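PDB 7CBD: exoglucanase A from Cellulomonas fimi, which hydrolyses beta-1,4-glucosidic linkages of cellulose with inversion of anomeric configuration, releasing cellobiose from the non-reducing chain ends, here as its isolated family 6 catalytic domain. Local coordinates for residues 329-333 / 397-403. Residues are numbered along the deposited sequence; the frame is centred on the assembly and turned at random.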
ATOM      1  N   VAL A 329      -1.916  -3.292  18.194  1.00  7.47           N
ATOM      2  CA  VAL A 329      -1.521  -4.307  19.167  1.00  8.11           C
ATOM      3  C   VAL A 329      -0.137  -4.858  18.829  1.00  7.30           C
ATOM      4  O   VAL A 329       0.667  -5.160  19.718  1.00  9.31           O
ATOM      5  CB  VAL A 329      -2.588  -5.418  19.231  1.00  9.33           C
ATOM      6  CG1 VAL A 329      -2.247  -6.435  20.309  1.00  9.98           C
ATOM      7  CG2 VAL A 329      -3.979  -4.831  19.483  1.00 11.21           C
ATOM      8  N   HIS A 330       0.171  -4.977  17.538  1.00  6.74           N
ATOM      9  CA  HIS A 330       1.373  -5.642  17.052  1.00  6.73           C
ATOM     10  C   HIS A 330       1.545  -5.217  15.606  1.00  6.09           C
ATOM     11  O   HIS A 330       0.558  -4.978  14.909  1.00  6.30           O
ATOM     12  CB  HIS A 330       1.193  -7.162  17.156  1.00  6.61           C
ATOM     13  CG  HIS A 330       2.409  -7.963  16.801  1.00  7.39           C
ATOM     14  ND1 HIS A 330       2.795  -8.204  15.498  1.00  7.60           N
ATOM     15  CD2 HIS A 330       3.299  -8.618  17.585  1.00  8.15           C
ATOM     16  CE1 HIS A 330       3.885  -8.951  15.496  1.00  8.10           C
ATOM     17  NE2 HIS A 330       4.213  -9.213  16.749  1.00  8.07           N
ATOM     18  N   ARG A 331       2.801  -5.105  15.169  1.00  6.01           N
ATOM     19  CA  ARG A 331       3.087  -4.563  13.847  1.00  6.00           C
ATOM     20  C   ARG A 331       2.697  -5.502  12.712  1.00  6.31           C
ATOM     21  O   ARG A 331       2.745  -5.087  11.547  1.00  6.77           O
ATOM     22  CB  ARG A 331       4.569  -4.211  13.743  1.00  6.96           C
ATOM     23  CG  ARG A 331       5.054  -3.267  14.826  1.00  7.26           C
ATOM     24  CD  ARG A 331       6.514  -2.925  14.667  1.00  6.56           C
ATOM     25  NE  ARG A 331       6.688  -1.847  13.699  1.00  6.44           N
ATOM     26  CZ  ARG A 331       7.797  -1.604  13.004  1.00  5.91           C
ATOM     27  NH1 ARG A 331       7.849  -0.544  12.210  1.00  5.88           N
ATOM     28  NH2 ARG A 331       8.851  -2.405  13.104  1.00  6.66           N
ATOM     29  N   GLY A 332       2.345  -6.749  13.016  1.00  6.37           N
ATOM     30  CA  GLY A 332       1.855  -7.695  12.034  1.00  6.59           C
ATOM     31  C   GLY A 332       0.375  -7.598  11.747  1.00  6.53           C
ATOM     32  O   GLY A 332      -0.152  -8.385  10.954  1.00  7.05           O
ATOM     33  N   ALA A 333      -0.323  -6.658  12.385  1.00  6.10           N
ATOM     34  CA  ALA A 333      -1.774  -6.542  12.246  1.00  6.77           C
ATOM     35  C   ALA A 333      -2.070  -5.768  10.967  1.00  7.05           C
ATOM     36  O   ALA A 333      -2.037  -4.531  10.937  1.00  7.72           O
ATOM     37  CB  ALA A 333      -2.380  -5.883  13.480  1.00  8.11           C
ATOM     38  N   LYS A 397       0.536 -15.066  14.899  0.67 11.44           N
ATOM     39  CA  LYS A 397       1.332 -14.133  14.104  0.67 12.11           C
ATOM     40  C   LYS A 397       1.547 -12.798  14.808  0.67 11.47           C
ATOM     41  O   LYS A 397       2.357 -11.990  14.336  0.67 12.21           O
ATOM     42  CB  LYS A 397       0.639 -13.825  12.771  0.67 12.65           C
ATOM     43  CG  LYS A 397       0.326 -14.995  11.846  0.67 13.17           C
ATOM     44  CD  LYS A 397      -0.478 -14.463  10.651  0.67 13.84           C
ATOM     45  CE  LYS A 397      -0.878 -15.539   9.658  0.67 13.68           C
ATOM     46  NZ  LYS A 397      -1.539 -14.935   8.451  0.67 12.90           N
ATOM     47  N   LEU A 398       0.811 -12.537  15.891  1.00  9.73           N
ATOM     48  CA  LEU A 398       0.900 -11.302  16.657  1.00  8.78           C
ATOM     49  C   LEU A 398       1.420 -11.551  18.068  1.00  8.78           C
ATOM     50  O   LEU A 398       1.055 -10.834  19.005  1.00  8.57           O
ATOM     51  CB  LEU A 398      -0.465 -10.618  16.701  1.00  8.37           C
ATOM     52  CG  LEU A 398      -1.129 -10.398  15.339  1.00  8.42           C
ATOM     53  CD1 LEU A 398      -2.480  -9.717  15.503  1.00  8.53           C
ATOM     54  CD2 LEU A 398      -0.222  -9.595  14.402  1.00  8.86           C
ATOM     55  N   ASN A 399       2.285 -12.551  18.236  1.00 10.09           N
ATOM     56  CA  ASN A 399       2.792 -12.923  19.552  1.00 11.16           C
ATOM     57  C   ASN A 399       1.638 -13.215  20.516  1.00 10.40           C
ATOM     58  O   ASN A 399       1.606 -12.742  21.655  1.00 11.47           O
ATOM     59  CB  ASN A 399       3.753 -11.861  20.100  1.00 13.19           C
ATOM     60  CG  ASN A 399       4.510 -12.333  21.325  1.00 16.29           C
ATOM     61  OD1 ASN A 399       4.496 -13.520  21.662  1.00 18.75           O
ATOM     62  ND2 ASN A 399       5.180 -11.407  21.998  1.00 17.93           N
ATOM     63  N   ASN A 400       0.660 -13.991  20.032  1.00  8.78           N
ATOM     64  CA  ASN A 400      -0.471 -14.448  20.845  1.00  9.39           C
ATOM     65  C   ASN A 400      -1.252 -13.281  21.443  1.00  8.65           C
ATOM     66  O   ASN A 400      -1.476 -13.212  22.655  1.00  9.36           O
ATOM     67  CB  ASN A 400      -0.025 -15.428  21.932  1.00 11.54           C
ATOM     68  CG  ASN A 400       0.401 -16.755  21.369  1.00 16.13           C
ATOM     69  OD1 ASN A 400      -0.047 -17.159  20.295  1.00 16.39           O
ATOM     70  ND2 ASN A 400       1.254 -17.459  22.102  1.00 18.80           N
ATOM     71  N   GLN A 401      -1.673 -12.357  20.575  1.00  8.25           N
ATOM     72  CA  GLN A 401      -2.482 -11.213  20.966  1.00  7.77           C
ATOM     73  C   GLN A 401      -3.656 -11.081  20.007  1.00  7.86           C
ATOM     74  O   GLN A 401      -3.618 -11.575  18.879  1.00  8.07           O
ATOM     75  CB  GLN A 401      -1.653  -9.920  20.961  1.00  8.72           C
ATOM     76  CG  GLN A 401      -0.499  -9.951  21.966  1.00  9.06           C
ATOM     77  CD  GLN A 401       0.378  -8.724  21.897  1.00  9.98           C
ATOM     78  OE1 GLN A 401       0.262  -7.819  22.731  1.00 10.62           O
ATOM     79  NE2 GLN A 401       1.259  -8.679  20.901  1.00 10.73           N
ATOM     80  N   LEU A 402      -4.707 -10.408  20.471  1.00  8.54           N
ATOM     81  CA  LEU A 402      -5.858 -10.120  19.623  1.00  8.01           C
ATOM     82  C   LEU A 402      -5.466  -9.242  18.437  1.00  7.82           C
ATOM     83  O   LEU A 402      -4.540  -8.430  18.509  1.00  9.47           O
ATOM     84  CB  LEU A 402      -6.941  -9.413  20.431  1.00  8.99           C
ATOM     85  CG  LEU A 402      -7.709 -10.287  21.427  1.00  9.47           C
ATOM     86  CD1 LEU A 402      -8.542  -9.436  22.368  1.00  9.99           C
ATOM     87  CD2 LEU A 402      -8.596 -11.307  20.707  1.00  9.59           C
ATOM     88  N   THR A 403      -6.211  -9.407  17.337  1.00  7.11           N
ATOM     89  CA  THR A 403      -5.909  -8.682  16.109  1.00  6.52           C
ATOM     90  C   THR A 403      -6.101  -7.181  16.265  1.00  7.17           C
ATOM     91  O   THR A 403      -5.470  -6.399  15.538  1.00  7.65           O
ATOM     92  CB  THR A 403      -6.837  -9.139  14.985  1.00  6.84           C
ATOM     93  OG1 THR A 403      -8.195  -8.927  15.391  1.00  6.81           O
ATOM     94  CG2 THR A 403      -6.621 -10.611  14.631  1.00  7.30           C
TER
HETATM   95  O   HOH W   1      -3.938  -3.847  16.059  1.00  8.56           O
HETATM   96  O   HOH W   2       3.163  -6.372  20.176  1.00 12.29           O
HETATM   97  O   HOH W   3       0.875  -4.973  22.591  1.00 17.29           O
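A chi1 of -175° swings the His330 imidazole away from its own backbone N and over the backbone of Leu398, whose CG in turn stands anti to its own carbonyl carbon (chi1 -53°). Leu398 CA sits 3.6 Å from the centroid of the His330 ring, a CH-pi contact almost straight over one face. Histidine suits the place because it offers a flat face together with two ring nitrogens. ND1 accepts the backbone N-H of Gly332 at 2.9 Å, the donor somewhat tilted from the ring plane, and NE2 hydrogen-bonds to Glu263 OE2, so hydrogen bonds at both nitrogens hold the ring's orientation.

Leu398 CD2 packs against the His330-Ala333 turn, 3.4 Å from Gly332 C, where glycine has no side chain to obstruct the methyl. On strand 401-402, the extended Gln401 side chain turns its amide back to Leu398 O; NE2 to O is 2.9 Å, nearly straight at 169°. NE2 also lies at the His330 ring edge. Val329 CG1 packs 3.6 Å from Gln401 CB, its apolar branch sliding past the glutamine stem, while two waters join Val329 O to the Gln401 amide and a third links Val329 N to Thr403 O.

Outside this pairing, Lys397 NZ hydrogen-bonds to Phe102 O, and the Lys397 side chain lies about 8 Å from that of Asp149, the predicted proton donor. The arrangement is a type I beta turn, His330 to Ala333, docked on a beta hairpin with a G1 bulge at Asn400 and Gln401, joining two loops near the predicted active site of the family 6 catalytic domain.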